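Long-range contacts in jasmonate-induced oxygenase 2 (Arabidopsis thaliana, PDB 6LSV), which catalyses the iron- and 2-oxoglutarate-dependent hydroxylation of the stress hormone jasmonate to 12-hydroxyjasmonate, with release of succinate and carbon dioxide: residues L207-Y212 against V295-F300; S225-P230 against V282-I287; G231-L236 against F263-G268. One frame throughout, in Å; residues are numbered along the deposited sequence.

In the fold
All three contacts are buried near the centre of the chain, and none lies at the surface. Interactions 1 and 3 are antiparallel strand pairs of one large sheet: strands 294-302 and 233-237 are neighbours in it, and Phe-299 O lies 2.8 Å from Ile-235 N. Interaction 2 pairs a loop with strand 284-286 of a smaller sheet, as expected of the double-stranded beta-helix core of 2-oxoglutarate oxygenases. Along the chain, interaction 3 is nested inside interaction 2, and that inside interaction 1. The chemistry follows position: interaction 1 supplies polar groups to both organic ligands, interaction 2 supplies the protein's three iron ligands, and interaction 3 is largely backbone bonding and apolar packing.

Interaction 1: residues L207-Y212 against V295-F300; sequences LRVNYY and VSLAFF. With AKG (2-oxoglutaric acid), chain C; JAA ({(1R,2R)-3-oxo-2-[(2Z)-pent-2-en-1-yl]cyclopentyl}acetic acid), chain D.
Arg-208 and Phe-300 meet beside jasmonate: CB of Arg-208 lies 3.6 Å from CE2 of Phe-300, and CZ of Phe-300 lies against C09 of the ligand. Chi1 of Arg-208 (157°) sets CG anti to the backbone N, and the chain, extended from CG to NE, carries the guanidinium away from strand 294-302. NH1 of Arg-208 donates to jasmonate ketone O01 at 3.0 Å, and jasmonate C14 lies over one guanidinium face. On the same face of the sheet, Asn-210 ND2 donates to O2 of 2-oxoglutarate at 2.8 Å. The far carboxylate of the cosubstrate is met by Tyr-212 OH, weakly bonded to O4, while Ser-296 OG sits between O3 and O4, and which of them takes its proton is left open. CB of Ala-298 lies 3.7 Å from O1 of 2-oxoglutarate.

Arg-208 NE also lies close to Asn-210 OD1, modelled too short for the distance to be trusted. Backbone pairing positions these groups: Arg-208/Ala-298 and Asn-210/Ser-296 are hydrogen-bonded pairs that exchange four bonds, the straightest being Arg-208 N to Ala-298 O at 177°. This antiparallel register sends all four side chains into the ligand pocket. Leu-207, Val-209, Tyr-211, Val-295, Leu-297 and Phe-299 take the other face, where Val-209 CG1 and Leu-297 CD1 lie 4.0 Å apart.

That face packs on two helices, Val-209 against Trp-97 and Phe-101 of 87-102 and Phe-299 against Leu-172 of 161-186. Within the sheet, strand 137-144 flanks 204-212 and strand 233-237 flanks 294-302.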
loop_
_atom_site.group_PDB
_atom_site.type_symbol
_atom_site.label_atom_id
_atom_site.label_comp_id
_atom_site.label_asym_id
_atom_site.label_seq_id
_atom_site.Cartn_x
_atom_site.Cartn_y
_atom_site.Cartn_z
ATOM N N LEU A 207 -6.919 5.067 -2.120
ATOM C CA LEU A 207 -5.965 4.874 -3.197
ATOM C C LEU A 207 -4.781 5.795 -2.965
ATOM O O LEU A 207 -4.960 6.988 -2.699
ATOM C CB LEU A 207 -6.613 5.163 -4.556
ATOM C CG LEU A 207 -5.696 5.032 -5.771
ATOM C CD1 LEU A 207 -5.301 3.578 -5.979
ATOM C CD2 LEU A 207 -6.356 5.607 -7.021
ATOM N N ARG A 208 -3.578 5.238 -3.042
ATOM C CA ARG A 208 -2.353 6.023 -3.012
ATOM C C ARG A 208 -1.509 5.623 -4.210
ATOM O O ARG A 208 -1.179 4.444 -4.374
ATOM C CB ARG A 208 -1.566 5.821 -1.714
ATOM C CG ARG A 208 -0.089 6.153 -1.880
ATOM C CD ARG A 208 0.594 6.519 -0.582
ATOM N NE ARG A 208 2.041 6.607 -0.765
ATOM C CZ ARG A 208 2.861 7.273 0.041
ATOM N NH1 ARG A 208 2.377 7.917 1.094
ATOM N NH2 ARG A 208 4.163 7.296 -0.206
ATOM N N VAL A 209 -1.171 6.601 -5.046
ATOM C CA VAL A 209 -0.342 6.391 -6.225
ATOM C C VAL A 209 1.028 6.986 -5.943
ATOM O O VAL A 209 1.128 8.132 -5.491
ATOM C CB VAL A 209 -0.972 7.020 -7.479
ATOM C CG1 VAL A 209 -0.185 6.628 -8.717
ATOM C CG2 VAL A 209 -2.431 6.597 -7.604
ATOM N N ASN A 210 2.076 6.213 -6.208
ATOM C CA ASN A 210 3.439 6.576 -5.844
ATOM C C ASN A 210 4.260 6.864 -7.093
ATOM O O ASN A 210 4.237 6.087 -8.054
ATOM C CB ASN A 210 4.097 5.463 -5.028
ATOM C CG ASN A 210 3.350 5.158 -3.747
ATOM O OD1 ASN A 210 3.052 6.056 -2.960
ATOM N ND2 ASN A 210 3.038 3.884 -3.533
ATOM N N TYR A 211 4.991 7.976 -7.070
ATOM C CA TYR A 211 5.849 8.389 -8.173
ATOM C C TYR A 211 7.287 8.396 -7.684
ATOM O O TYR A 211 7.621 9.129 -6.747
ATOM C CB TYR A 211 5.448 9.772 -8.693
ATOM C CG TYR A 211 6.249 10.227 -9.894
ATOM C CD1 TYR A 211 6.545 9.347 -10.927
ATOM C CD2 TYR A 211 6.714 11.534 -9.993
ATOM C CE1 TYR A 211 7.277 9.753 -12.026
ATOM C CE2 TYR A 211 7.448 11.950 -11.091
ATOM C CZ TYR A 211 7.725 11.054 -12.103
ATOM O OH TYR A 211 8.453 11.453 -13.200
ATOM N N TYR A 212 8.136 7.584 -8.317
ATOM C CA TYR A 212 9.547 7.469 -7.959
ATOM C C TYR A 212 10.397 8.019 -9.097
ATOM O O TYR A 212 10.752 7.278 -10.026
ATOM C CB TYR A 212 9.913 6.012 -7.662
ATOM C CG TYR A 212 8.958 5.332 -6.708
ATOM C CD1 TYR A 212 9.096 5.481 -5.333
ATOM C CD2 TYR A 212 7.909 4.552 -7.181
ATOM C CE1 TYR A 212 8.222 4.870 -4.455
ATOM C CE2 TYR A 212 7.030 3.936 -6.310
ATOM C CZ TYR A 212 7.192 4.098 -4.948
ATOM O OH TYR A 212 6.321 3.488 -4.076
ATOM N N VAL A 295 6.033 4.131 -11.493
ATOM C CA VAL A 295 4.696 4.536 -11.076
ATOM C C VAL A 295 3.973 3.292 -10.586
ATOM O O VAL A 295 3.828 2.320 -11.338
ATOM C CB VAL A 295 3.900 5.204 -12.212
ATOM C CG1 VAL A 295 2.411 5.160 -11.907
ATOM C CG2 VAL A 295 4.364 6.639 -12.418
ATOM N N SER A 296 3.525 3.312 -9.334
ATOM C CA SER A 296 2.818 2.183 -8.752
ATOM C C SER A 296 1.540 2.661 -8.082
ATOM O O SER A 296 1.471 3.777 -7.559
ATOM C CB SER A 296 3.692 1.427 -7.749
ATOM O OG SER A 296 4.994 1.229 -8.273
ATOM N N LEU A 297 0.530 1.797 -8.101
ATOM C CA LEU A 297 -0.801 2.115 -7.599
ATOM C C LEU A 297 -1.116 1.195 -6.429
ATOM O O LEU A 297 -1.125 -0.032 -6.583
ATOM C CB LEU A 297 -1.852 1.970 -8.702
ATOM C CG LEU A 297 -1.988 3.087 -9.745
ATOM C CD1 LEU A 297 -0.779 3.172 -10.667
ATOM C CD2 LEU A 297 -3.256 2.891 -10.556
ATOM N N ALA A 298 -1.376 1.786 -5.267
ATOM C CA ALA A 298 -1.661 1.047 -4.043
ATOM C C ALA A 298 -3.118 1.277 -3.666
ATOM O O ALA A 298 -3.492 2.374 -3.238
ATOM C CB ALA A 298 -0.726 1.476 -2.914
ATOM N N PHE A 299 -3.934 0.242 -3.825
ATOM C CA PHE A 299 -5.330 0.264 -3.414
ATOM C C PHE A 299 -5.442 -0.373 -2.035
ATOM O O PHE A 299 -4.974 -1.498 -1.826
ATOM C CB PHE A 299 -6.193 -0.478 -4.436
ATOM C CG PHE A 299 -7.632 -0.638 -4.033
ATOM C CD1 PHE A 299 -8.057 -1.776 -3.368
ATOM C CD2 PHE A 299 -8.564 0.340 -4.345
ATOM C CE1 PHE A 299 -9.381 -1.930 -3.002
ATOM C CE2 PHE A 299 -9.889 0.192 -3.983
ATOM C CZ PHE A 299 -10.297 -0.944 -3.309
ATOM N N PHE A 300 -6.048 0.349 -1.097
ATOM C CA PHE A 300 -6.178 -0.101 0.284
ATOM C C PHE A 300 -7.626 -0.489 0.553
ATOM O O PHE A 300 -8.536 0.327 0.372
ATOM C CB PHE A 300 -5.724 0.983 1.262
ATOM C CG PHE A 300 -4.325 1.479 1.021
ATOM C CD1 PHE A 300 -3.235 0.626 1.128
ATOM C CD2 PHE A 300 -4.102 2.804 0.693
ATOM C CE1 PHE A 300 -1.945 1.092 0.909
ATOM C CE2 PHE A 300 -2.821 3.273 0.478
ATOM C CZ PHE A 300 -1.741 2.415 0.586
HETATM C C1 AKG C . 2.911 1.157 -1.311
HETATM O O1 AKG C . 2.095 0.357 -0.791
HETATM O O2 AKG C . 2.693 2.398 -1.234
HETATM C C2 AKG C . 4.166 0.612 -2.003
HETATM O O5 AKG C . 4.948 -0.003 -1.359
HETATM C C3 AKG C . 4.438 0.837 -3.497
HETATM C C4 AKG C . 5.103 -0.414 -4.080
HETATM C C5 AKG C . 5.787 -0.102 -5.413
HETATM O O3 AKG C . 5.910 -0.990 -6.298
HETATM O O4 AKG C . 6.232 1.053 -5.623
HETATM O O01 JAA D . -0.297 7.795 2.381
HETATM O O02 JAA D . -4.995 4.997 5.636
HETATM O O03 JAA D . -4.360 6.398 7.172
HETATM C C04 JAA D . -2.482 6.354 4.519
HETATM C C05 JAA D . -0.939 6.412 4.007
HETATM C C06 JAA D . -2.822 7.836 4.829
HETATM C C07 JAA D . -1.849 8.594 4.207
HETATM C C08 JAA D . -0.900 7.548 3.372
HETATM C C09 JAA D . -0.599 5.204 3.029
HETATM C C10 JAA D . -2.633 5.555 5.693
HETATM C C11 JAA D . -0.128 3.992 3.833
HETATM C C12 JAA D . -4.077 5.655 6.195
HETATM C C13 JAA D . 0.966 3.327 3.512
HETATM C C14 JAA D . 1.824 3.740 2.319
HETATM C C15 JAA D . 3.278 3.894 2.765
#

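Interaction 2: residues S225-P230 against V282-I287; sequences SPHSDP and VEHRVI. With FE (Fe (III) ion), chain E; AKG (2-oxoglutaric acid), chain C; JAA ({(1R,2R)-3-oxo-2-[(2Z)-pent-2-en-1-yl]cyclopentyl}acetic acid), chain D.
His-227 and His-284 converge on one iron ion, and together with Asp-229 they form the HxD...H facial triad of this enzyme family. All three coordinate the metal. His-227 NE2 lies 2.4 Å from iron and Asp-229 OD1 lies 2.5 Å from iron. His-284 NE2 is a little farther, 2.6 Å from iron. O1 of 2-oxoglutarate also binds the metal.

By ring geometry, the two imidazoles meet obliquely, their planes 63° apart, while iron lies in the plane of the His-284 ring at its edge. Asp-229 crosses His-284 at about a right angle, its carboxylate plane turned 69° from the ring. Both histidines hold CG between the backbone N and the carbonyl carbon.

By hydrogen bonding, a single antiparallel bridge joins the histidines and puts both CB atoms on one face of the sheet. His-284 N donates to His-227 O at 2.9 Å, and His-227 N returns a longer bond to His-284 O. The His-227 ring is held from both ends, by NE2 on iron and by ND1, which donates to Ser-225 O at 3.2 Å. A water links Asp-229 N to Val-282 O.

In van der Waals contact, jasmonate C15 lies beside the His-227 ring and Val-286 CG2 touches O4 of 2-oxoglutarate. The protein thus supplies three ligands to iron beside both substrates, consistent with oxygen being activated at the metal next to the pentenyl chain that is hydroxylated.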
loop_
_atom_site.group_PDB
_atom_site.type_symbol
_atom_site.label_atom_id
_atom_site.label_comp_id
_atom_site.label_asym_id
_atom_site.label_seq_id
_atom_site.Cartn_x
_atom_site.Cartn_y
_atom_site.Cartn_z
ATOM N N SER A 225 10.564 3.855 2.476
ATOM C CA SER A 225 11.236 3.131 3.545
ATOM C C SER A 225 10.402 1.936 4.014
ATOM O O SER A 225 9.202 1.861 3.738
ATOM C CB SER A 225 11.525 4.077 4.710
ATOM O OG SER A 225 12.502 5.036 4.352
ATOM N N PRO A 226 11.023 0.982 4.722
ATOM C CA PRO A 226 10.295 -0.229 5.124
ATOM C C PRO A 226 9.031 0.081 5.911
ATOM O O PRO A 226 8.978 1.026 6.702
ATOM C CB PRO A 226 11.311 -0.980 5.994
ATOM C CG PRO A 226 12.623 -0.544 5.479
ATOM C CD PRO A 226 12.450 0.898 5.091
ATOM N N HIS A 227 8.010 -0.744 5.687
ATOM C CA HIS A 227 6.738 -0.645 6.389
ATOM C C HIS A 227 5.857 -1.816 5.978
ATOM O O HIS A 227 6.049 -2.421 4.920
ATOM C CB HIS A 227 6.012 0.665 6.080
ATOM C CG HIS A 227 5.423 0.706 4.705
ATOM N ND1 HIS A 227 6.200 0.704 3.566
ATOM C CD2 HIS A 227 4.137 0.734 4.284
ATOM C CE1 HIS A 227 5.418 0.736 2.503
ATOM N NE2 HIS A 227 4.161 0.752 2.910
ATOM N N SER A 228 4.890 -2.123 6.832
ATOM C CA SER A 228 3.723 -2.894 6.441
ATOM C C SER A 228 2.534 -1.947 6.343
ATOM O O SER A 228 2.487 -0.914 7.020
ATOM C CB SER A 228 3.428 -4.024 7.435
ATOM O OG SER A 228 3.269 -3.533 8.753
ATOM N N ASP A 229 1.587 -2.290 5.482
ATOM C CA ASP A 229 0.424 -1.433 5.289
ATOM C C ASP A 229 -0.477 -1.495 6.517
ATOM O O ASP A 229 -0.776 -2.591 7.005
ATOM C CB ASP A 229 -0.342 -1.849 4.041
ATOM C CG ASP A 229 0.453 -1.615 2.778
ATOM O OD1 ASP A 229 1.215 -0.628 2.739
ATOM O OD2 ASP A 229 0.332 -2.421 1.832
ATOM N N PRO A 230 -0.921 -0.352 7.045
ATOM C CA PRO A 230 -1.705 -0.380 8.291
ATOM C C PRO A 230 -3.082 -1.003 8.140
ATOM O O PRO A 230 -3.610 -1.540 9.122
ATOM C CB PRO A 230 -1.806 1.104 8.673
ATOM C CG PRO A 230 -1.614 1.843 7.392
ATOM C CD PRO A 230 -0.677 1.019 6.563
ATOM N N VAL A 282 2.961 -8.344 5.072
ATOM C CA VAL A 282 4.259 -8.261 4.413
ATOM C C VAL A 282 4.904 -6.909 4.699
ATOM O O VAL A 282 4.229 -5.872 4.765
ATOM C CB VAL A 282 4.113 -8.498 2.899
ATOM C CG1 VAL A 282 3.186 -7.456 2.271
ATOM C CG2 VAL A 282 5.478 -8.486 2.223
ATOM N N GLU A 283 6.218 -6.921 4.890
ATOM C CA GLU A 283 7.012 -5.707 5.006
ATOM C C GLU A 283 7.692 -5.441 3.669
ATOM O O GLU A 283 8.379 -6.318 3.133
ATOM C CB GLU A 283 8.049 -5.847 6.120
ATOM C CG GLU A 283 8.877 -4.602 6.368
ATOM C CD GLU A 283 9.853 -4.776 7.519
ATOM O OE1 GLU A 283 10.091 -5.931 7.935
ATOM O OE2 GLU A 283 10.384 -3.759 8.006
ATOM N N HIS A 284 7.495 -4.244 3.124
ATOM C CA HIS A 284 8.047 -3.929 1.818
ATOM C C HIS A 284 8.682 -2.545 1.829
ATOM O O HIS A 284 8.483 -1.741 2.745
ATOM C CB HIS A 284 6.986 -4.025 0.711
ATOM C CG HIS A 284 5.638 -3.521 1.117
ATOM N ND1 HIS A 284 4.786 -4.243 1.927
ATOM C CD2 HIS A 284 4.990 -2.371 0.818
ATOM C CE1 HIS A 284 3.674 -3.555 2.113
ATOM N NE2 HIS A 284 3.771 -2.416 1.453
ATOM N N ARG A 285 9.468 -2.293 0.787
ATOM C CA ARG A 285 10.146 -1.027 0.563
ATOM C C ARG A 285 10.379 -0.896 -0.935
ATOM O O ARG A 285 10.313 -1.881 -1.675
ATOM C CB ARG A 285 11.467 -0.950 1.336
ATOM C CG ARG A 285 12.582 -1.775 0.706
ATOM C CD ARG A 285 13.884 -1.668 1.479
ATOM N NE ARG A 285 14.984 -2.290 0.747
ATOM C CZ ARG A 285 16.216 -2.444 1.222
ATOM N NH1 ARG A 285 16.523 -2.017 2.439
ATOM N NH2 ARG A 285 17.146 -3.024 0.475
ATOM N N VAL A 286 10.646 0.326 -1.380
ATOM C CA VAL A 286 10.890 0.599 -2.789
ATOM C C VAL A 286 12.297 1.158 -2.932
ATOM O O VAL A 286 12.694 2.056 -2.180
ATOM C CB VAL A 286 9.849 1.571 -3.380
ATOM C CG1 VAL A 286 9.985 1.637 -4.894
ATOM C CG2 VAL A 286 8.441 1.149 -2.994
ATOM N N ILE A 287 13.052 0.612 -3.877
ATOM C CA ILE A 287 14.336 1.163 -4.254
ATOM C C ILE A 287 14.145 1.946 -5.543
ATOM O O ILE A 287 13.204 1.716 -6.308
ATOM C CB ILE A 287 15.423 0.074 -4.412
ATOM C CG1 ILE A 287 15.066 -0.886 -5.546
ATOM C CG2 ILE A 287 15.618 -0.682 -3.107
ATOM C CD1 ILE A 287 16.044 -2.037 -5.697
HETATM FE FE FE E . 2.862 -0.000 1.037
HETATM C C1 AKG C . 2.911 1.157 -1.311
HETATM O O1 AKG C . 2.095 0.357 -0.791
HETATM O O2 AKG C . 2.693 2.398 -1.234
HETATM C C2 AKG C . 4.166 0.612 -2.003
HETATM O O5 AKG C . 4.948 -0.003 -1.359
HETATM C C3 AKG C . 4.438 0.837 -3.497
HETATM C C4 AKG C . 5.103 -0.414 -4.080
HETATM C C5 AKG C . 5.787 -0.102 -5.413
HETATM O O3 AKG C . 5.910 -0.990 -6.298
HETATM O O4 AKG C . 6.232 1.053 -5.623
HETATM O O01 JAA D . -0.297 7.795 2.381
HETATM O O02 JAA D . -4.995 4.997 5.636
HETATM O O03 JAA D . -4.360 6.398 7.172
HETATM C C04 JAA D . -2.482 6.354 4.519
HETATM C C05 JAA D . -0.939 6.412 4.007
HETATM C C06 JAA D . -2.822 7.836 4.829
HETATM C C07 JAA D . -1.849 8.594 4.207
HETATM C C08 JAA D . -0.900 7.548 3.372
HETATM C C09 JAA D . -0.599 5.204 3.029
HETATM C C10 JAA D . -2.633 5.555 5.693
HETATM C C11 JAA D . -0.128 3.992 3.833
HETATM C C12 JAA D . -4.077 5.655 6.195
HETATM C C13 JAA D . 0.966 3.327 3.512
HETATM C C14 JAA D . 1.824 3.740 2.319
HETATM C C15 JAA D . 3.278 3.894 2.765
HETATM O O HOH W 1 1.323 -5.209 4.158
#

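Interaction 3: residues G231-L236 against F263-G268. With AKG (2-oxoglutaric acid), chain C.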
loop_
_atom_site.group_PDB
_atom_site.type_symbol
_atom_site.label_atom_id
_atom_site.label_comp_id
_atom_site.label_asym_id
_atom_site.label_seq_id
_atom_site.Cartn_x
_atom_site.Cartn_y
_atom_site.Cartn_z
ATOM N N GLY A 231 -3.679 -0.947 6.954
ATOM C CA GLY A 231 -5.059 -1.345 6.772
ATOM C C GLY A 231 -5.246 -2.842 6.634
ATOM O O GLY A 231 -4.424 -3.648 7.080
ATOM N N GLY A 232 -6.356 -3.212 5.996
ATOM C CA GLY A 232 -6.743 -4.603 5.855
ATOM C C GLY A 232 -5.917 -5.364 4.841
ATOM O O GLY A 232 -5.102 -6.213 5.210
ATOM N N MET A 233 -6.132 -5.089 3.556
ATOM C CA MET A 233 -5.296 -5.648 2.507
ATOM C C MET A 233 -5.016 -4.574 1.469
ATOM O O MET A 233 -5.793 -3.631 1.297
ATOM C CB MET A 233 -5.937 -6.868 1.828
ATOM C CG MET A 233 -7.393 -6.696 1.441
ATOM S SD MET A 233 -7.991 -8.065 0.426
ATOM C CE MET A 233 -7.172 -7.718 -1.127
ATOM N N THR A 234 -3.887 -4.723 0.783
ATOM C CA THR A 234 -3.499 -3.831 -0.296
ATOM C C THR A 234 -3.496 -4.600 -1.609
ATOM O O THR A 234 -2.944 -5.702 -1.688
ATOM C CB THR A 234 -2.116 -3.221 -0.047
ATOM O OG1 THR A 234 -2.085 -2.608 1.248
ATOM C CG2 THR A 234 -1.792 -2.173 -1.107
ATOM N N ILE A 235 -4.127 -4.026 -2.625
ATOM C CA ILE A 235 -4.013 -4.516 -3.991
ATOM C C ILE A 235 -3.056 -3.575 -4.707
ATOM O O ILE A 235 -3.373 -2.402 -4.934
ATOM C CB ILE A 235 -5.380 -4.599 -4.688
ATOM C CG1 ILE A 235 -6.278 -5.605 -3.964
ATOM C CG2 ILE A 235 -5.220 -5.023 -6.141
ATOM C CD1 ILE A 235 -7.679 -5.684 -4.516
ATOM N N LEU A 236 -1.872 -4.081 -5.041
ATOM C CA LEU A 236 -0.774 -3.277 -5.558
ATOM C C LEU A 236 -0.597 -3.542 -7.046
ATOM O O LEU A 236 -0.467 -4.699 -7.464
ATOM C CB LEU A 236 0.520 -3.595 -4.802
ATOM C CG LEU A 236 1.845 -2.925 -5.179
ATOM C CD1 LEU A 236 1.741 -1.410 -5.111
ATOM C CD2 LEU A 236 2.953 -3.424 -4.258
ATOM N N PHE A 263 -1.931 -8.479 -10.253
ATOM C CA PHE A 263 -1.833 -7.674 -9.047
ATOM C C PHE A 263 -1.010 -8.422 -8.010
ATOM O O PHE A 263 -0.840 -9.642 -8.078
ATOM C CB PHE A 263 -3.212 -7.362 -8.458
ATOM C CG PHE A 263 -4.030 -6.415 -9.281
ATOM C CD1 PHE A 263 -3.688 -5.075 -9.365
ATOM C CD2 PHE A 263 -5.161 -6.860 -9.946
ATOM C CE1 PHE A 263 -4.448 -4.199 -10.107
ATOM C CE2 PHE A 263 -5.928 -5.989 -10.694
ATOM C CZ PHE A 263 -5.573 -4.655 -10.772
ATOM N N ILE A 264 -0.496 -7.676 -7.042
ATOM C CA ILE A 264 0.081 -8.252 -5.837
ATOM C C ILE A 264 -0.861 -7.928 -4.690
ATOM O O ILE A 264 -1.233 -6.763 -4.492
ATOM C CB ILE A 264 1.503 -7.730 -5.570
ATOM C CG1 ILE A 264 2.477 -8.328 -6.588
ATOM C CG2 ILE A 264 1.938 -8.081 -4.155
ATOM C CD1 ILE A 264 3.778 -7.572 -6.721
ATOM N N VAL A 265 -1.283 -8.959 -3.970
ATOM C CA VAL A 265 -2.188 -8.816 -2.838
ATOM C C VAL A 265 -1.343 -8.820 -1.575
ATOM O O VAL A 265 -0.645 -9.800 -1.289
ATOM C CB VAL A 265 -3.241 -9.937 -2.817
ATOM C CG1 VAL A 265 -4.254 -9.709 -1.710
ATOM C CG2 VAL A 265 -3.937 -10.032 -4.166
ATOM N N ASN A 266 -1.383 -7.721 -0.830
ATOM C CA ASN A 266 -0.625 -7.587 0.405
ATOM C C ASN A 266 -1.558 -7.766 1.592
ATOM O O ASN A 266 -2.595 -7.101 1.676
ATOM C CB ASN A 266 0.061 -6.221 0.493
ATOM C CG ASN A 266 1.284 -6.118 -0.395
ATOM O OD1 ASN A 266 1.801 -7.124 -0.882
ATOM N ND2 ASN A 266 1.763 -4.896 -0.601
ATOM N N ILE A 267 -1.192 -8.670 2.499
ATOM C CA ILE A 267 -1.845 -8.718 3.799
ATOM C C ILE A 267 -1.467 -7.464 4.575
ATOM O O ILE A 267 -0.283 -7.123 4.692
ATOM C CB ILE A 267 -1.443 -9.990 4.563
ATOM C CG1 ILE A 267 -1.859 -11.248 3.791
ATOM C CG2 ILE A 267 -2.034 -9.982 5.969
ATOM C CD1 ILE A 267 -3.353 -11.488 3.754
ATOM N N GLY A 268 -2.469 -6.758 5.089
ATOM C CA GLY A 268 -2.209 -5.573 5.878
ATOM C C GLY A 268 -2.171 -5.857 7.373
ATOM O O GLY A 268 -2.443 -6.971 7.828
HETATM C C1 AKG C . 2.911 1.157 -1.311
HETATM O O1 AKG C . 2.095 0.357 -0.791
HETATM O O2 AKG C . 2.693 2.398 -1.234
HETATM C C2 AKG C . 4.166 0.612 -2.003
HETATM O O5 AKG C . 4.948 -0.003 -1.359
HETATM C C3 AKG C . 4.438 0.837 -3.497
HETATM C C4 AKG C . 5.103 -0.414 -4.080
HETATM C C5 AKG C . 5.787 -0.102 -5.413
HETATM O O3 AKG C . 5.910 -0.990 -6.298
HETATM O O4 AKG C . 6.232 1.053 -5.623
#
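Ile-235 and Phe-263 form an apolar cluster near one end of this strand pair: CG2 of Ile-235 sits over the ring face, 3.9 Å from its centroid and 28° off the normal, a CH-pi contact. That methyl is anti to the backbone N. Further along the same face, CE of Met-233 reaches CG1 of Val-265 at 3.6 Å, its chain bent at chi3 (-73°). The opposite face carries Thr-234, Leu-236, Ile-264 and Asn-266. There both methyls of Leu-236 lie against C4 of 2-oxoglutarate, CD1 at 3.7 Å, giving the cosubstrate's methylene chain an apolar wall.

Outward from the side chains, four backbone bonds link two hydrogen-bonded pairs. In Thr-234/Asn-266, the bond from Asn-266 N to Thr-234 O is 2.7 Å long and nearly straight at 178°. In Leu-236/Ile-264, Leu-236 N donates to Ile-264 O at 2.8 Å. The ladder ends where Gly-268 N donates to Gly-232 O. Among the polar side chains, Thr-234 OG1 is hydrogen-bonded to OD2 of iron ligand Asp-229, making it a second-shell residue, and Asn-266 packs on Asp-229 and His-284.

Gly-232 and Met-233 form a classic beta bulge opposite Tyr-301 of strand 294-302, which flanks strand 233-237. Strand 77-81 borders 263-267 on its other side, Gly-268 is the N-cap of helix 269-274, and helix 161-186 covers the face of Ile-235, Phe-263 and Val-265.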